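Local coordinates for protein 2-keto-3-deoxygluconate kinase (Thermotoga maritima, PDB 2AFB) that probably catalyses the ATP-dependent phosphorylation of 2-keto-3-deoxygluconate, as a sugar kinase of the pfkB (ribokinase) family, at residues A[145-150]-A[176-181]; A[172-177]-A[202-207]; A[16-21]-A[120-125]; A[48-53]-A[293-298]. All coordinates share one frame; numbering follows the deposited sequence.

Contact 1 of 4, residues A[145-150]-A[176-181]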
loop_
_atom_site.group_PDB
_atom_site.type_symbol
_atom_site.label_atom_id
_atom_site.label_comp_id
_atom_site.label_asym_id
_atom_site.label_seq_id
_atom_site.Cartn_x
_atom_site.Cartn_y
_atom_site.Cartn_z
ATOM N N SER A 145 -0.390 25.053 -26.053
ATOM C CA SER A 145 -1.617 24.393 -26.476
ATOM C C SER A 145 -2.869 25.245 -26.253
ATOM O O SER A 145 -2.866 26.177 -25.433
ATOM C CB SER A 145 -1.770 23.059 -25.782
ATOM O OG SER A 145 -2.611 23.192 -24.664
ATOM N N GLY A 146 -3.948 24.904 -26.965
ATOM C CA GLY A 146 -5.245 25.623 -26.838
ATOM C C GLY A 146 -5.982 25.469 -25.496
ATOM O O GLY A 146 -7.010 26.108 -25.232
ATOM N N ILE A 147 -5.470 24.610 -24.635
ATOM C CA ILE A 147 -5.999 24.507 -23.297
ATOM C C ILE A 147 -5.751 25.800 -22.530
ATOM O O ILE A 147 -6.567 26.184 -21.699
ATOM C CB ILE A 147 -5.357 23.324 -22.558
ATOM C CG1 ILE A 147 -6.045 22.033 -22.997
ATOM C CG2 ILE A 147 -5.499 23.470 -21.048
ATOM C CD1 ILE A 147 -5.174 20.856 -22.903
ATOM N N THR A 148 -4.645 26.481 -22.809
ATOM C CA THR A 148 -4.203 27.601 -21.969
ATOM C C THR A 148 -4.939 28.963 -22.063
ATOM O O THR A 148 -5.257 29.551 -21.063
ATOM C CB THR A 148 -2.701 27.797 -22.174
ATOM O OG1 THR A 148 -2.068 26.565 -21.835
ATOM C CG2 THR A 148 -2.176 28.862 -21.239
ATOM N N PRO A 149 -5.197 29.476 -23.274
ATOM C CA PRO A 149 -5.843 30.775 -23.337
ATOM C C PRO A 149 -7.099 30.901 -22.464
ATOM O O PRO A 149 -7.240 31.892 -21.761
ATOM C CB PRO A 149 -6.166 30.942 -24.837
ATOM C CG PRO A 149 -5.067 30.169 -25.528
ATOM C CD PRO A 149 -4.876 28.948 -24.613
ATOM N N PRO A 150 -8.009 29.909 -22.507
ATOM C CA PRO A 150 -9.233 30.081 -21.734
ATOM C C PRO A 150 -9.086 29.878 -20.237
ATOM O O PRO A 150 -10.067 30.001 -19.531
ATOM C CB PRO A 150 -10.168 29.020 -22.313
ATOM C CG PRO A 150 -9.287 28.002 -22.939
ATOM C CD PRO A 150 -7.959 28.596 -23.189
ATOM N N ASP A 176 -0.388 22.675 -30.167
ATOM C CA ASP A 176 -1.375 21.589 -30.132
ATOM C C ASP A 176 -2.750 22.202 -29.798
ATOM O O ASP A 176 -2.939 22.727 -28.722
ATOM C CB ASP A 176 -0.979 20.538 -29.064
ATOM C CG ASP A 176 -1.910 19.296 -29.040
ATOM O OD1 ASP A 176 -3.080 19.367 -29.540
ATOM O OD2 ASP A 176 -1.453 18.246 -28.494
ATOM N N LEU A 177 -3.698 22.115 -30.727
ATOM C CA LEU A 177 -4.948 22.813 -30.605
ATOM C C LEU A 177 -5.731 22.409 -29.359
ATOM O O LEU A 177 -6.347 23.265 -28.736
ATOM C CB LEU A 177 -5.816 22.625 -31.852
ATOM C CG LEU A 177 -5.321 23.162 -33.192
ATOM C CD1 LEU A 177 -6.405 22.823 -34.237
ATOM C CD2 LEU A 177 -5.102 24.651 -33.142
ATOM N N ASN A 178 -5.702 21.141 -28.985
ATOM C CA ASN A 178 -6.316 20.707 -27.722
ATOM C C ASN A 178 -7.660 21.376 -27.371
ATOM O O ASN A 178 -7.790 21.995 -26.301
ATOM C CB ASN A 178 -5.341 20.976 -26.559
ATOM C CG ASN A 178 -4.515 19.772 -26.186
ATOM O OD1 ASN A 178 -4.924 18.616 -26.364
ATOM N ND2 ASN A 178 -3.338 20.038 -25.652
ATOM N N TYR A 179 -8.636 21.289 -28.266
ATOM C CA TYR A 179 -9.958 21.837 -27.981
ATOM C C TYR A 179 -10.600 21.077 -26.822
ATOM O O TYR A 179 -10.661 19.856 -26.837
ATOM C CB TYR A 179 -10.928 21.800 -29.171
ATOM C CG TYR A 179 -12.293 22.381 -28.818
ATOM C CD1 TYR A 179 -12.449 23.738 -28.545
ATOM C CD2 TYR A 179 -13.422 21.562 -28.687
ATOM C CE1 TYR A 179 -13.698 24.274 -28.198
ATOM C CE2 TYR A 179 -14.658 22.085 -28.316
ATOM C CZ TYR A 179 -14.793 23.435 -28.068
ATOM O OH TYR A 179 -16.035 23.941 -27.718
ATOM N N ARG A 180 -11.074 21.836 -25.840
ATOM C CA ARG A 180 -11.884 21.320 -24.729
ATOM C C ARG A 180 -13.160 22.146 -24.606
ATOM O O ARG A 180 -13.128 23.344 -24.320
ATOM C CB ARG A 180 -11.096 21.412 -23.446
ATOM C CG ARG A 180 -9.757 20.661 -23.500
ATOM C CD ARG A 180 -9.962 19.151 -23.638
ATOM N NE ARG A 180 -8.729 18.410 -23.437
ATOM C CZ ARG A 180 -7.869 18.082 -24.394
ATOM N NH1 ARG A 180 -8.079 18.405 -25.665
ATOM N NH2 ARG A 180 -6.771 17.440 -24.069
ATOM N N ALA A 181 -14.276 21.499 -24.878
ATOM C CA ALA A 181 -15.563 22.107 -24.713
ATOM C C ALA A 181 -15.827 22.546 -23.260
ATOM O O ALA A 181 -16.547 23.488 -23.065
ATOM C CB ALA A 181 -16.626 21.159 -25.189
HETATM O O HOH W 1 -9.192 24.095 -25.404
#
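Ile147 lies obliquely across Asn178, with its CD1 methyl 3.4 Å from Asn178 ND2 and close to the amide carbon too. The first torsion sets CG1 of Ile147 anti to its carbonyl carbon (chi1 -80°), where it borders Asn178 CB. CD1 also sits over one face of the Arg180 guanidinium, offset toward the rim and 3.9 Å from Arg180 NH2. From within its own segment, that guanidinium is held by a nearly straight bond (170°) from Arg180 NH1 to Tyr179 O, and by weaker bonds from both terminal nitrogens to Asn178 OD1.

Ser145 packs its CB 3.4 Å from Asn178 ND2, while its OG accepts the backbone N-H of Ile147 at 3.2 Å in an ST turn and is also hydrogen-bonded to Glu47. An alanine here removes the hydroxyl and would probably leave Ile147 N and the Glu47 carboxylate each without this partner.

The backbones join where Gly146 N donates to Asp176 O (3.0 Å). Gly146 CA comes within 3.2 Å of Leu177 O, on the side where a side chain would collide. A water bonded to Asn178 O and Arg180 N also reaches Gly146 O weakly, and so bridges the two segments. The arrangement is that of neighbouring parallel strands, 139-145 and 172-176, whose loops meet beyond the C-terminal ends of these two strands of the central sheet in a ribokinase-like fold.

Contact 2 of 4, residues A[172-177]-A[202-207]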
loop_
_atom_site.group_PDB
_atom_site.type_symbol
_atom_site.label_atom_id
_atom_site.label_comp_id
_atom_site.label_asym_id
_atom_site.label_seq_id
_atom_site.Cartn_x
_atom_site.Cartn_y
_atom_site.Cartn_z
ATOM N N THR A 172 11.047 28.793 -33.720
ATOM C CA THR A 172 10.011 27.916 -34.234
ATOM C C THR A 172 8.951 27.721 -33.188
ATOM O O THR A 172 9.269 27.495 -32.011
ATOM C CB THR A 172 10.537 26.540 -34.676
ATOM O OG1 THR A 172 11.542 26.721 -35.686
ATOM C CG2 THR A 172 9.391 25.745 -35.289
ATOM N N VAL A 173 7.697 27.829 -33.643
ATOM C CA VAL A 173 6.526 27.808 -32.800
ATOM C C VAL A 173 5.619 26.650 -33.216
ATOM O O VAL A 173 5.222 26.547 -34.374
ATOM C CB VAL A 173 5.731 29.133 -32.882
ATOM C CG1 VAL A 173 4.392 29.015 -32.221
ATOM C CG2 VAL A 173 6.520 30.290 -32.283
ATOM N N SER A 174 5.309 25.781 -32.247
ATOM C CA SER A 174 4.269 24.795 -32.399
ATOM C C SER A 174 3.070 25.079 -31.464
ATOM O O SER A 174 3.192 25.679 -30.380
ATOM C CB SER A 174 4.822 23.378 -32.163
ATOM O OG SER A 174 5.203 23.214 -30.820
ATOM N N CYS A 175 1.916 24.592 -31.908
ATOM C CA CYS A 175 0.675 24.627 -31.155
ATOM C C CYS A 175 -0.049 23.284 -31.287
ATOM O O CYS A 175 -0.286 22.824 -32.390
ATOM C CB CYS A 175 -0.233 25.728 -31.697
ATOM S SG CYS A 175 -1.864 25.878 -30.902
ATOM N N ASP A 176 -0.388 22.675 -30.167
ATOM C CA ASP A 176 -1.375 21.589 -30.132
ATOM C C ASP A 176 -2.750 22.202 -29.798
ATOM O O ASP A 176 -2.939 22.727 -28.722
ATOM C CB ASP A 176 -0.979 20.538 -29.064
ATOM C CG ASP A 176 -1.910 19.296 -29.040
ATOM O OD1 ASP A 176 -3.080 19.367 -29.540
ATOM O OD2 ASP A 176 -1.453 18.246 -28.494
ATOM N N LEU A 177 -3.698 22.115 -30.727
ATOM C CA LEU A 177 -4.948 22.813 -30.605
ATOM C C LEU A 177 -5.731 22.409 -29.359
ATOM O O LEU A 177 -6.347 23.265 -28.736
ATOM C CB LEU A 177 -5.816 22.625 -31.852
ATOM C CG LEU A 177 -5.321 23.162 -33.192
ATOM C CD1 LEU A 177 -6.405 22.823 -34.237
ATOM C CD2 LEU A 177 -5.102 24.651 -33.142
ATOM N N VAL A 202 4.178 24.827 -36.861
ATOM C CA VAL A 202 3.888 23.398 -36.760
ATOM C C VAL A 202 2.582 23.230 -35.975
ATOM O O VAL A 202 2.503 23.644 -34.816
ATOM C CB VAL A 202 5.010 22.701 -35.999
ATOM C CG1 VAL A 202 4.682 21.182 -35.827
ATOM C CG2 VAL A 202 6.360 22.959 -36.697
ATOM N N LEU A 203 1.595 22.600 -36.615
ATOM C CA LEU A 203 0.269 22.325 -36.018
ATOM C C LEU A 203 0.177 20.891 -35.597
ATOM O O LEU A 203 0.558 19.979 -36.352
ATOM C CB LEU A 203 -0.837 22.579 -37.043
ATOM C CG LEU A 203 -2.257 22.559 -36.478
ATOM C CD1 LEU A 203 -2.521 23.791 -35.638
ATOM C CD2 LEU A 203 -3.277 22.495 -37.612
ATOM N N ILE A 204 -0.302 20.696 -34.374
ATOM C CA ILE A 204 -0.557 19.384 -33.811
ATOM C C ILE A 204 -2.047 19.394 -33.451
ATOM O O ILE A 204 -2.549 20.370 -32.868
ATOM C CB ILE A 204 0.350 19.120 -32.582
ATOM C CG1 ILE A 204 1.803 19.138 -33.035
ATOM C CG2 ILE A 204 0.027 17.807 -31.961
ATOM C CD1 ILE A 204 2.751 19.684 -32.019
ATOM N N ALA A 205 -2.749 18.345 -33.861
ATOM C CA ALA A 205 -4.196 18.280 -33.693
ATOM C C ALA A 205 -4.749 16.869 -33.874
ATOM O O ALA A 205 -4.022 15.935 -34.221
ATOM C CB ALA A 205 -4.853 19.193 -34.690
ATOM N N ASN A 206 -6.044 16.742 -33.613
ATOM C CA ASN A 206 -6.859 15.637 -34.094
ATOM C C ASN A 206 -7.975 16.246 -34.926
ATOM O O ASN A 206 -8.014 17.491 -35.123
ATOM C CB ASN A 206 -7.366 14.749 -32.944
ATOM C CG ASN A 206 -8.202 15.494 -31.911
ATOM O OD1 ASN A 206 -8.851 16.494 -32.201
ATOM N ND2 ASN A 206 -8.162 15.008 -30.680
ATOM N N GLU A 207 -8.853 15.398 -35.463
ATOM C CA GLU A 207 -9.863 15.890 -36.412
ATOM C C GLU A 207 -10.876 16.821 -35.744
ATOM O O GLU A 207 -11.232 17.849 -36.321
ATOM C CB GLU A 207 -10.578 14.751 -37.173
ATOM C CG GLU A 207 -11.644 13.957 -36.392
ATOM C CD GLU A 207 -12.838 13.578 -37.258
ATOM O OE1 GLU A 207 -13.055 12.375 -37.503
ATOM O OE2 GLU A 207 -13.554 14.494 -37.700
#
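Ile204 and Asp176 face each other on adjacent parallel strands, at the tightly packed end of this pairing. Their side chains cross at about a right angle, Ile204 CG2 lying 3.8 Å from both CG and OD2 of Asp176. Asp176 CG stands anti to its backbone N (chi1 -175°), which puts CG beside that methyl, and OD1 takes a weak bond from Asn178 N. An alanine at this position would probably lose the carboxylate's contact with Ile204 CG2 and leave Asn178 N without this weak acceptor.

Just past the end of strand 172-176, the branches of Leu177 divide between two neighbours: CD2 meets Leu203 CD1 at 3.7 Å, and CD1 rests 4.0 Å from Ala205 CB.

The N-terminal end is looser. There, Thr172 CG2 only approaches Val202 CG2, at 4.4 Å, and Thr172 is partly open to solvent. The polar tip of Ser174, by contrast, is buried and bonded to His143 and Trp141.

Backbone bonds bind the whole length in regular parallel alternation, from Val202 N to Val173 O through to Leu177 N to Ile204 O (3.0 Å). The strand axes diverge by 14°. Strand 172-176, helix 186-196 and strand 202-205 form a beta-alpha-beta unit. The chemistry thus divides the labour: main-chain bonds fix the register of the strands, while the face that carries Val202 and Ile204 mixes these apolar groups with the polar Ser174 and Asp176.

Contact 3 of 4, residues A[16-21]-A[120-125]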
loop_
_atom_site.group_PDB
_atom_site.type_symbol
_atom_site.label_atom_id
_atom_site.label_comp_id
_atom_site.label_asym_id
_atom_site.label_seq_id
_atom_site.Cartn_x
_atom_site.Cartn_y
_atom_site.Cartn_z
ATOM N N VAL A 16 11.297 25.659 -25.059
ATOM C CA VAL A 16 10.413 26.266 -24.072
ATOM C C VAL A 16 8.928 25.909 -24.326
ATOM O O VAL A 16 8.440 25.924 -25.466
ATOM C CB VAL A 16 10.605 27.801 -24.086
ATOM C CG1 VAL A 16 9.721 28.493 -23.069
ATOM C CG2 VAL A 16 12.039 28.165 -23.839
ATOM N N THR A 17 8.219 25.568 -23.256
ATOM C CA THR A 17 6.784 25.339 -23.295
ATOM C C THR A 17 6.140 26.118 -22.156
ATOM O O THR A 17 6.800 26.493 -21.168
ATOM C CB THR A 17 6.391 23.832 -23.203
ATOM O OG1 THR A 17 6.317 23.426 -21.833
ATOM C CG2 THR A 17 7.352 22.965 -23.916
ATOM N N PHE A 18 4.850 26.367 -22.314
ATOM C CA PHE A 18 4.119 27.247 -21.416
ATOM C C PHE A 18 2.748 26.725 -21.210
ATOM O O PHE A 18 2.048 26.434 -22.158
ATOM C CB PHE A 18 3.955 28.613 -22.047
ATOM C CG PHE A 18 3.072 29.568 -21.264
ATOM C CD1 PHE A 18 3.467 30.039 -20.039
ATOM C CD2 PHE A 18 1.874 30.038 -21.800
ATOM C CE1 PHE A 18 2.678 30.930 -19.321
ATOM C CE2 PHE A 18 1.066 30.954 -21.086
ATOM C CZ PHE A 18 1.475 31.388 -19.854
ATOM N N GLY A 19 2.344 26.690 -19.963
ATOM C CA GLY A 19 0.976 26.393 -19.634
ATOM C C GLY A 19 0.818 26.097 -18.165
ATOM O O GLY A 19 1.542 26.656 -17.350
ATOM N N GLU A 20 -0.157 25.245 -17.850
ATOM C CA GLU A 20 -0.487 24.869 -16.450
ATOM C C GLU A 20 -0.104 23.459 -16.102
ATOM O O GLU A 20 -0.424 22.528 -16.838
ATOM C CB GLU A 20 -1.999 25.043 -16.159
ATOM C CG GLU A 20 -2.399 24.586 -14.759
ATOM C CD GLU A 20 -3.735 25.154 -14.228
ATOM O OE1 GLU A 20 -4.680 25.342 -15.015
ATOM O OE2 GLU A 20 -3.863 25.349 -13.002
ATOM N N ILE A 21 0.540 23.313 -14.958
ATOM C CA ILE A 21 0.754 22.025 -14.361
ATOM C C ILE A 21 -0.109 21.875 -13.113
ATOM O O ILE A 21 -0.260 22.805 -12.310
ATOM C CB ILE A 21 2.252 21.766 -14.110
ATOM C CG1 ILE A 21 2.444 20.294 -13.738
ATOM C CG2 ILE A 21 2.819 22.734 -13.068
ATOM C CD1 ILE A 21 3.838 19.814 -13.637
ATOM N N SER A 120 -6.391 28.954 -9.788
ATOM C CA SER A 120 -5.000 28.560 -9.660
ATOM C C SER A 120 -4.095 29.750 -9.906
ATOM O O SER A 120 -4.483 30.724 -10.577
ATOM C CB SER A 120 -4.636 27.457 -10.692
ATOM O OG SER A 120 -4.701 27.967 -12.037
ATOM N N ALA A 121 -2.865 29.645 -9.391
ATOM C CA ALA A 121 -1.890 30.706 -9.510
ATOM C C ALA A 121 -1.644 31.078 -10.999
ATOM O O ALA A 121 -1.523 32.244 -11.345
ATOM C CB ALA A 121 -0.583 30.278 -8.802
ATOM N N ILE A 122 -1.571 30.091 -11.879
ATOM C CA ILE A 122 -1.344 30.397 -13.295
ATOM C C ILE A 122 -2.570 31.077 -13.901
ATOM O O ILE A 122 -2.420 31.987 -14.715
ATOM C CB ILE A 122 -0.894 29.137 -14.123
ATOM C CG1 ILE A 122 -0.652 29.456 -15.603
ATOM C CG2 ILE A 122 -1.927 28.010 -14.068
ATOM C CD1 ILE A 122 0.562 30.255 -15.849
ATOM N N SER A 123 -3.767 30.646 -13.504
ATOM C CA SER A 123 -5.010 31.197 -14.045
ATOM C C SER A 123 -5.099 32.693 -13.796
ATOM O O SER A 123 -5.592 33.397 -14.640
ATOM C CB SER A 123 -6.259 30.477 -13.523
ATOM O OG SER A 123 -6.618 30.864 -12.223
ATOM N N GLU A 124 -4.540 33.133 -12.676
ATOM C CA GLU A 124 -4.540 34.507 -12.220
ATOM C C GLU A 124 -3.199 35.205 -12.521
ATOM O O GLU A 124 -2.939 36.322 -12.039
ATOM C CB GLU A 124 -4.793 34.498 -10.688
ATOM C CG GLU A 124 -6.105 33.819 -10.340
ATOM C CD GLU A 124 -6.521 34.018 -8.898
ATOM O OE1 GLU A 124 -5.621 34.275 -8.061
ATOM O OE2 GLU A 124 -7.751 33.908 -8.608
ATOM N N ALA A 125 -2.340 34.566 -13.313
ATOM C CA ALA A 125 -1.057 35.198 -13.661
ATOM C C ALA A 125 -1.243 36.502 -14.489
ATOM O O ALA A 125 -2.228 36.675 -15.240
ATOM C CB ALA A 125 -0.152 34.238 -14.378
#
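Glu20 and Ile122 carry the join between the end of strand 14-18, in the central sheet of the ribokinase-like fold, and a turn compacted by an ST motif. That turn, in segment 120-125, follows strand 112-116 of the smaller, four-stranded sheet.

The polar part is short and direct. Ser120 OG donates to Glu20 OE2 at 2.9 Å, arriving from above the carboxylate plane, 47° out of it. The other oxygen, OE1, forms a salt bridge with Arg117, so both ends of this buried carboxylate are engaged, which is likely to favour its ionised form. The serine oxygen works twice: while it gives its proton to the glutamate, it accepts from the backbone N of Ser123, three residues on. Ser123 repays the bond, its OG reaching Ser120 O at 2.7 Å on a lone pair in the carbonyl plane, and the same carbonyl receives Glu124 N as well.

The apolar part belongs to Ile122. Its CG2, in the crowded position between backbone N and carbonyl carbon, lies 3.6 Å from Glu20 CB and 3.5 Å from Glu20 CG, and the isoleucine crosses the extended glutamate chain at a slant. On the other branch CG1 stands anti to the backbone N (chi1 -180°), and CD1 beyond it faces Phe18, whose ring makes edge-to-face pairs with Trp132 and Phe130. The approach of that methyl to the ring is oblique, with Ile122 CD1 standing 4.1 Å from Phe18 CE1. Tighter than this is the meeting of Ile122 CG2 with the carboxylate carbon, Glu20 CD, at 3.4 Å.

Contact 4 of 4, residues A[48-53]-A[293-298]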
loop_
_atom_site.group_PDB
_atom_site.type_symbol
_atom_site.label_atom_id
_atom_site.label_comp_id
_atom_site.label_asym_id
_atom_site.label_seq_id
_atom_site.Cartn_x
_atom_site.Cartn_y
_atom_site.Cartn_z
ATOM N N ALA A 48 3.418 20.856 -19.884
ATOM C CA ALA A 48 4.419 20.289 -18.978
ATOM C C ALA A 48 4.864 18.919 -19.454
ATOM O O ALA A 48 6.037 18.599 -19.394
ATOM C CB ALA A 48 3.960 20.234 -17.506
ATOM N N ASN A 49 3.919 18.129 -19.927
ATOM C CA ASN A 49 4.187 16.792 -20.387
ATOM C C ASN A 49 5.122 16.810 -21.627
ATOM O O ASN A 49 6.026 15.966 -21.776
ATOM C CB ASN A 49 2.889 16.075 -20.721
ATOM C CG ASN A 49 1.898 15.953 -19.535
ATOM O OD1 ASN A 49 2.243 16.117 -18.365
ATOM N ND2 ASN A 49 0.646 15.639 -19.872
ATOM N N VAL A 50 4.945 17.805 -22.469
ATOM C CA VAL A 50 5.801 18.002 -23.652
ATOM C C VAL A 50 7.222 18.323 -23.220
ATOM O O VAL A 50 8.198 17.747 -23.726
ATOM C CB VAL A 50 5.228 19.107 -24.577
ATOM C CG1 VAL A 50 6.188 19.398 -25.745
ATOM C CG2 VAL A 50 3.883 18.692 -25.084
ATOM N N ALA A 51 7.354 19.226 -22.270
ATOM C CA ALA A 51 8.664 19.581 -21.751
ATOM C C ALA A 51 9.353 18.338 -21.169
ATOM O O ALA A 51 10.555 18.112 -21.345
ATOM C CB ALA A 51 8.529 20.685 -20.660
ATOM N N ALA A 52 8.579 17.498 -20.487
ATOM C CA ALA A 52 9.164 16.341 -19.828
ATOM C C ALA A 52 9.637 15.347 -20.857
ATOM O O ALA A 52 10.663 14.704 -20.617
ATOM C CB ALA A 52 8.183 15.680 -18.833
ATOM N N PHE A 53 8.908 15.235 -21.974
ATOM C CA PHE A 53 9.326 14.379 -23.118
ATOM C C PHE A 53 10.661 14.860 -23.694
ATOM O O PHE A 53 11.665 14.152 -23.781
ATOM C CB PHE A 53 8.229 14.322 -24.211
ATOM C CG PHE A 53 8.575 13.411 -25.328
ATOM C CD1 PHE A 53 9.449 13.825 -26.322
ATOM C CD2 PHE A 53 8.131 12.104 -25.338
ATOM C CE1 PHE A 53 9.870 12.977 -27.302
ATOM C CE2 PHE A 53 8.542 11.253 -26.330
ATOM C CZ PHE A 53 9.417 11.691 -27.316
ATOM N N SER A 293 3.001 13.340 -25.658
ATOM C CA SER A 293 4.185 12.671 -26.067
ATOM C C SER A 293 4.301 12.642 -27.600
ATOM O O SER A 293 5.402 12.730 -28.128
ATOM C CB SER A 293 4.263 11.276 -25.443
ATOM O OG SER A 293 3.268 10.433 -25.978
ATOM N N PHE A 294 3.178 12.507 -28.309
ATOM C CA PHE A 294 3.197 12.668 -29.774
ATOM C C PHE A 294 3.835 14.012 -30.130
ATOM O O PHE A 294 4.736 14.070 -30.912
ATOM C CB PHE A 294 1.797 12.556 -30.391
ATOM C CG PHE A 294 1.752 12.946 -31.864
ATOM C CD1 PHE A 294 2.402 12.198 -32.805
ATOM C CD2 PHE A 294 1.093 14.090 -32.273
ATOM C CE1 PHE A 294 2.423 12.586 -34.168
ATOM C CE2 PHE A 294 1.081 14.487 -33.619
ATOM C CZ PHE A 294 1.746 13.715 -34.565
ATOM N N ALA A 295 3.301 15.076 -29.552
ATOM C CA ALA A 295 3.772 16.442 -29.765
ATOM C C ALA A 295 5.247 16.620 -29.453
ATOM O O ALA A 295 5.971 17.241 -30.236
ATOM C CB ALA A 295 2.961 17.423 -28.920
ATOM N N GLY A 296 5.652 16.098 -28.301
ATOM C CA GLY A 296 7.052 15.998 -27.871
ATOM C C GLY A 296 7.920 15.321 -28.886
ATOM O O GLY A 296 8.992 15.814 -29.312
ATOM N N ALA A 297 7.447 14.181 -29.321
ATOM C CA ALA A 297 8.232 13.414 -30.287
ATOM C C ALA A 297 8.308 14.126 -31.656
ATOM O O ALA A 297 9.343 14.107 -32.372
ATOM C CB ALA A 297 7.646 12.017 -30.415
ATOM N N LEU A 298 7.221 14.779 -32.034
ATOM C CA LEU A 298 7.224 15.484 -33.326
ATOM C C LEU A 298 8.179 16.689 -33.291
ATOM O O LEU A 298 8.928 16.956 -34.270
ATOM C CB LEU A 298 5.810 15.917 -33.692
ATOM C CG LEU A 298 5.645 16.560 -35.067
ATOM C CD1 LEU A 298 6.078 15.636 -36.175
ATOM C CD2 LEU A 298 4.194 16.973 -35.225
#
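Phe53 and Gly296 lie at the heart of a buried helix-helix contact, in which helix 46-56 packs against helix 290-304 near the centre of the chain. The short segments cross at -45° with their axes 8.2 Å apart, and the backbones come closest at Val50 and Gly296, whose CA atoms are separated by 4.8 Å.

Such closeness depends on small residues. Gly296 lacks a side chain exactly where Phe53 arrives, and a CB there would collide with the ring. Phe53 CG stands anti to the backbone N (chi1 -176°), sending the ring across to the second helix. Phe53 CD1 lies 3.3 Å from Gly296 C, a close approach. One face of the ring covers the helix backbone, with Ala297 N 3.4 Å above the plane and Ser293 O on the same face, both offset toward the rim. At the far end of the ring, Phe53 CZ meets Ala297 CB at 3.6 Å.

Val50 fills the flank of the interface with its two methyls: CG1 lies near Gly296 CA, and CG2 is 4.1 Å from Ala295 CB. The polar side chains find partners outside the two segments: Asn49 ND2 bonds to Asp292 and Ser293 OG to Ala290 O. Helix 290-304 begins in the Gly-Ala-Gly-Asp sequence that in pfkB kinases contributes the anion hole. The side-chain contacts are apolar, and the ring lies on polar main-chain atoms, Ala297 N and Ser293 O, already bonded to each other within their helix; shape thus holds the two helices together without any hydrogen bond between these segments.

From the N terminus, the chain first lays down 16-21 and then 48-53, opening contacts 3 and 4 in turn. Contact 3 closes at 120-125, bringing strand 14-18, first in the chain but inside the central sheet, to the turn that follows strand 112-116 of the smaller sheet. Because contact 4 is still open there, the two cross. Contact 1 then closes at 176-181 and contact 2 at 202-207, both nested inside the long loop of contact 4. They share Asp176 and Leu177, so strands 139-145, 172-176 and 202-205 are joined in sequence. Contact 4 closes last, at 293-298, setting its helices against this sheet: Ile204 packs on Ala295, and Thr17 on Ala51.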